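Local coordinates for FixK2 protein (PDB 4I2O) that probably acts as a DNA-binding transcription factor of the CRP/FNR superfamily linked to nitrogen fixation, here bound to DNA as a dimer, at residues 192-195 with 196-199; 85-88 with 89-92. The protein carries 1 engineered substitution. One frame throughout, in Å; residues are numbered along the deposited sequence.

Overall arrangement
Contact 2 comes first along the chain, in the cyclic nucleotide-binding-type domain. It forms the turn between strands 80-86 and 91-92, which lie in the two separate four-stranded sheets. Contact 1 follows in the helix-turn-helix domain, where the loop after helix 184-191 enters helix 195-207. The centres are 24 Å apart and the nearest atoms about 9 Å, so the contacts do not touch. Helix 157-172 reaches both: its R171 pairs with D90, and its A157 and R160 touch L193. Helix 184-191 also faces both, through Y190 against F85 and I187 against V198. Contact 1 meets DNA directly; contact 2 lies where the two domains adjoin.

Contact 1: residues 192-195 with 196-199; sequences GLTL and ETVS. With nucleotides of chain D; nucleotides of chain C.
T194 caps helix 195-207, the DNA-contacting second helix of the helix-turn-helix, and its side chain works on both protein and DNA. With chi1 at 59°, OG1 sits between the backbone N and the carbonyl carbon. There T194 OG1 accepts the first-turn amide T197 N at 3.2 Å, in a nearly straight bond (166°). The same hydroxyl donates to OP2 of DA19 of chain D, with T194 OG1 2.9 Å from that oxygen. Two more donors converge on OP2 of DA19: T194 N at 3.2 Å and T197 OG1 at 2.6 Å. Three bonds thus grip one phosphate oxygen beside the first turn of the helix. Regular helical bonding begins with V198 N to T194 O, followed by S199 N to L195 O.

The groove side is also close-packed. E196 bends at chi2 (100°), and its carboxylate carbon CD comes within 3.5 Å of the C7 methyl of DT20 of chain D. OE1 lies beside T194 CB, while OE2 accepts a hydrogen bond from N4 of a cytosine base, so the residue meets base edges directly. L195 lies next to E196, with CD1 against the C7 methyl of DT8 of chain C.

Between the two segments the side facing the protein is looser. L193 and V198 cross at about a right angle, and L193 CD1 stays 4.2 Å from V198 CG2. Neighbouring helices complete the packing, A157 and R160 at L193 and I187 at V198. R154 of the second subunit bonds to L193 O, tying the turn to the dimer partner. On the other DNA strand, S199 points its hydroxyl at the backbone: S199 OG donates to OP2 of DT8 of chain C at 2.6 Å.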
# COMPACT_ATOMS: atom_id res chain seq x y z
N GLY A 192 -3.74 5.33 -11.01
CA GLY A 192 -2.89 6.53 -11.02
C GLY A 192 -2.80 7.13 -12.41
O GLY A 192 -1.80 7.75 -12.77
N LEU A 193 -3.85 6.95 -13.21
CA LEU A 193 -3.89 7.43 -14.66
C LEU A 193 -5.17 8.21 -14.91
O LEU A 193 -6.08 8.16 -14.10
CB LEU A 193 -3.90 6.21 -15.65
CG LEU A 193 -2.69 5.25 -15.56
CD1 LEU A 193 -2.96 4.00 -16.43
CD2 LEU A 193 -1.42 6.04 -16.05
N THR A 194 -5.26 8.93 -16.04
CA THR A 194 -6.54 9.55 -16.48
C THR A 194 -7.35 8.51 -17.19
O THR A 194 -6.82 7.50 -17.72
CB THR A 194 -6.30 10.75 -17.48
OG1 THR A 194 -5.58 10.24 -18.60
CG2 THR A 194 -5.47 11.86 -16.82
N LEU A 195 -8.66 8.73 -17.20
CA LEU A 195 -9.55 7.83 -17.91
C LEU A 195 -9.24 7.82 -19.42
O LEU A 195 -9.40 6.76 -20.07
CB LEU A 195 -10.99 8.29 -17.62
CG LEU A 195 -11.51 9.61 -18.21
CD1 LEU A 195 -12.08 9.54 -19.70
CD2 LEU A 195 -12.57 10.29 -17.33
N GLU A 196 -8.73 8.92 -19.98
CA GLU A 196 -8.38 8.95 -21.40
C GLU A 196 -7.22 7.98 -21.67
O GLU A 196 -7.22 7.26 -22.64
CB GLU A 196 -7.92 10.35 -21.83
CG GLU A 196 -9.03 11.37 -21.87
CD GLU A 196 -9.07 12.27 -20.65
OE1 GLU A 196 -8.82 11.76 -19.50
OE2 GLU A 196 -9.31 13.49 -20.86
N THR A 197 -6.19 8.04 -20.83
CA THR A 197 -5.10 7.09 -20.99
C THR A 197 -5.55 5.63 -20.89
O THR A 197 -5.13 4.76 -21.68
CB THR A 197 -4.02 7.40 -19.94
OG1 THR A 197 -3.45 8.66 -20.39
CG2 THR A 197 -2.91 6.32 -20.00
N VAL A 198 -6.37 5.34 -19.88
CA VAL A 198 -6.97 3.99 -19.80
C VAL A 198 -7.73 3.65 -21.08
O VAL A 198 -7.55 2.58 -21.66
CB VAL A 198 -7.87 3.88 -18.55
CG1 VAL A 198 -8.67 2.56 -18.56
CG2 VAL A 198 -7.03 3.98 -17.27
N SER A 199 -8.57 4.57 -21.56
CA SER A 199 -9.32 4.28 -22.83
C SER A 199 -8.36 3.93 -23.97
O SER A 199 -8.60 2.97 -24.73
CB SER A 199 -10.11 5.53 -23.22
OG SER A 199 -10.97 5.29 -24.34
P DA D 19 -1.89 10.24 -17.08
OP1 DA D 19 -2.06 10.05 -15.61
OP2 DA D 19 -2.85 9.58 -18.03
O5' DA D 19 -1.83 11.80 -17.31
C5' DA D 19 -0.86 12.62 -16.67
C4' DA D 19 -1.25 14.08 -16.87
O4' DA D 19 -0.94 14.47 -18.26
C3' DA D 19 -2.74 14.43 -16.71
O3' DA D 19 -2.71 15.69 -15.95
C2' DA D 19 -3.32 14.53 -18.12
C1' DA D 19 -2.08 14.90 -18.97
N9 DA D 19 -2.07 14.21 -20.25
C8 DA D 19 -2.20 12.89 -20.55
N7 DA D 19 -2.14 12.58 -21.84
C5 DA D 19 -1.94 13.81 -22.44
C6 DA D 19 -1.73 14.15 -23.78
N6 DA D 19 -1.75 13.24 -24.79
N1 DA D 19 -1.54 15.47 -24.07
C2 DA D 19 -1.51 16.34 -23.04
N3 DA D 19 -1.65 16.14 -21.73
C4 DA D 19 -1.89 14.83 -21.48
P DT C 8 -13.68 3.16 -24.28
OP1 DT C 8 -13.72 1.75 -24.88
OP2 DT C 8 -12.78 3.69 -23.26
O5' DT C 8 -13.48 4.15 -25.60
C5' DT C 8 -14.38 3.87 -26.67
C4' DT C 8 -14.13 4.92 -27.73
O4' DT C 8 -14.40 6.25 -27.22
C3' DT C 8 -12.66 4.99 -28.21
O3' DT C 8 -12.79 4.84 -29.61
C2' DT C 8 -12.10 6.37 -27.91
C1' DT C 8 -13.38 7.15 -27.76
N1 DT C 8 -13.36 8.34 -26.81
C2 DT C 8 -13.67 9.63 -27.26
O2 DT C 8 -13.89 9.93 -28.44
N3 DT C 8 -13.71 10.60 -26.31
C4 DT C 8 -13.44 10.42 -24.94
O4 DT C 8 -13.56 11.39 -24.17
C5 DT C 8 -13.12 9.07 -24.51
C7 DT C 8 -12.81 8.79 -23.04
C6 DT C 8 -13.10 8.08 -25.44
P DT D 20 -4.04 16.46 -15.55
OP1 DT D 20 -3.68 17.36 -14.41
OP2 DT D 20 -5.17 15.46 -15.49
O5' DT D 20 -4.44 17.34 -16.86
C5' DT D 20 -3.47 18.41 -17.24
C4' DT D 20 -3.99 18.99 -18.55
O4' DT D 20 -3.99 17.93 -19.50
C3' DT D 20 -5.42 19.44 -18.55
O3' DT D 20 -5.29 20.82 -18.89
C2' DT D 20 -6.18 18.72 -19.68
C1' DT D 20 -4.98 18.22 -20.47
N1 DT D 20 -5.06 17.00 -21.30
C2 DT D 20 -4.82 17.08 -22.68
O2 DT D 20 -4.59 18.12 -23.26
N3 DT D 20 -4.86 15.91 -23.35
C4 DT D 20 -5.16 14.70 -22.77
O4 DT D 20 -5.18 13.66 -23.37
C5 DT D 20 -5.39 14.65 -21.37
C7 DT D 20 -5.75 13.29 -20.79
C6 DT D 20 -5.37 15.80 -20.70

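Contact 2: residues 85-88 with 89-92; sequences FHLP and GDVF
A type II beta turn from L87 to D90 links strand 80-86 to strand 91-92 in the beta-roll of the cyclic nucleotide-binding-type domain. D90 N bonds back to L87 O at 2.9 Å and closes the turn. G89 has a positive phi, and a CB at this position would run into P88 O.

The D90 side chain folds back over the turn. Its OD2 accepts L87 N at 2.9 Å, with the amide approaching from above the carboxylate plane, 43° out of it. Backbone and side chain of D90 thus both hold L87.

H86, just before the turn, packs on F92, just after it. F92 CB lies over the centre of the imidazole, 3.5 Å from the ring centroid, in a CH-pi contact. F92 CG sits between its backbone N and carbonyl carbon (chi1 66°), which carries the phenyl ring off to one side of the imidazole. The planes are nearly parallel (8°) but slid apart, with centroids 4.9 Å apart. H86 ND1 meets a water at 2.8 Å, in the ring plane, and H86 NE2 bonds to S71 OG. With an alanine here, F92 CB would probably lose the flat surface it rests on, and S71 and the water would lose their ring nitrogens.

The water also donates a weak bond to D90 OD2, at 3.3 Å. The stronger partner of that oxygen is R171 of helix 157-172, in a salt bridge. R171 also bonds to F85 O. The salt bridge ties the turn to that helix, and an amide and a guanidinium at one oxygen would be expected to favour a charged carboxylate.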
# COMPACT_ATOMS: atom_id res chain seq x y z
N PHE A 85 -10.95 -2.20 -5.09
CA PHE A 85 -12.37 -2.47 -5.50
C PHE A 85 -12.79 -3.70 -4.73
O PHE A 85 -12.01 -4.65 -4.63
CB PHE A 85 -12.42 -2.79 -6.95
CG PHE A 85 -12.17 -1.58 -7.85
CD1 PHE A 85 -13.09 -0.51 -7.83
CD2 PHE A 85 -11.06 -1.52 -8.68
CE1 PHE A 85 -12.89 0.61 -8.63
CE2 PHE A 85 -10.89 -0.40 -9.55
CZ PHE A 85 -11.82 0.68 -9.51
N HIS A 86 -13.98 -3.69 -4.12
CA HIS A 86 -14.46 -4.88 -3.36
C HIS A 86 -15.64 -5.43 -4.11
O HIS A 86 -16.53 -4.68 -4.52
CB HIS A 86 -14.93 -4.44 -1.99
CG HIS A 86 -13.91 -3.59 -1.29
ND1 HIS A 86 -12.66 -4.07 -1.00
CD2 HIS A 86 -13.94 -2.31 -0.85
CE1 HIS A 86 -11.98 -3.13 -0.34
NE2 HIS A 86 -12.72 -2.04 -0.28
N LEU A 87 -15.55 -6.72 -4.42
CA LEU A 87 -16.46 -7.36 -5.37
C LEU A 87 -17.19 -8.45 -4.54
O LEU A 87 -16.87 -8.65 -3.38
CB LEU A 87 -15.60 -7.97 -6.49
CG LEU A 87 -14.82 -6.96 -7.31
CD1 LEU A 87 -13.96 -7.73 -8.29
CD2 LEU A 87 -15.77 -5.97 -8.08
N PRO A 88 -18.18 -9.15 -5.12
CA PRO A 88 -18.93 -10.08 -4.28
C PRO A 88 -18.09 -11.17 -3.57
O PRO A 88 -17.19 -11.81 -4.17
CB PRO A 88 -19.92 -10.72 -5.26
CG PRO A 88 -20.15 -9.63 -6.26
CD PRO A 88 -18.81 -8.93 -6.42
N GLY A 89 -18.41 -11.33 -2.29
CA GLY A 89 -17.68 -12.20 -1.39
C GLY A 89 -16.55 -11.48 -0.65
O GLY A 89 -16.08 -11.97 0.39
N ASP A 90 -16.10 -10.34 -1.15
CA ASP A 90 -14.97 -9.65 -0.51
C ASP A 90 -15.39 -9.00 0.80
O ASP A 90 -16.44 -8.38 0.88
CB ASP A 90 -14.41 -8.53 -1.40
CG ASP A 90 -13.61 -9.05 -2.59
OD1 ASP A 90 -13.23 -10.24 -2.64
OD2 ASP A 90 -13.31 -8.22 -3.49
N VAL A 91 -14.54 -9.08 1.83
CA VAL A 91 -14.82 -8.38 3.08
C VAL A 91 -14.11 -7.05 3.09
O VAL A 91 -12.98 -6.95 2.58
CB VAL A 91 -14.39 -9.21 4.27
CG1 VAL A 91 -14.47 -8.37 5.56
CG2 VAL A 91 -15.27 -10.46 4.36
N PHE A 92 -14.75 -5.99 3.62
CA PHE A 92 -14.06 -4.69 3.66
C PHE A 92 -14.47 -3.93 4.92
O PHE A 92 -15.45 -4.27 5.61
CB PHE A 92 -14.32 -3.87 2.38
CG PHE A 92 -15.77 -3.43 2.20
CD1 PHE A 92 -16.17 -2.15 2.58
CD2 PHE A 92 -16.73 -4.29 1.64
CE1 PHE A 92 -17.47 -1.73 2.41
CE2 PHE A 92 -18.09 -3.90 1.48
CZ PHE A 92 -18.47 -2.61 1.86
O HOH W 1 -11.22 -6.35 -1.84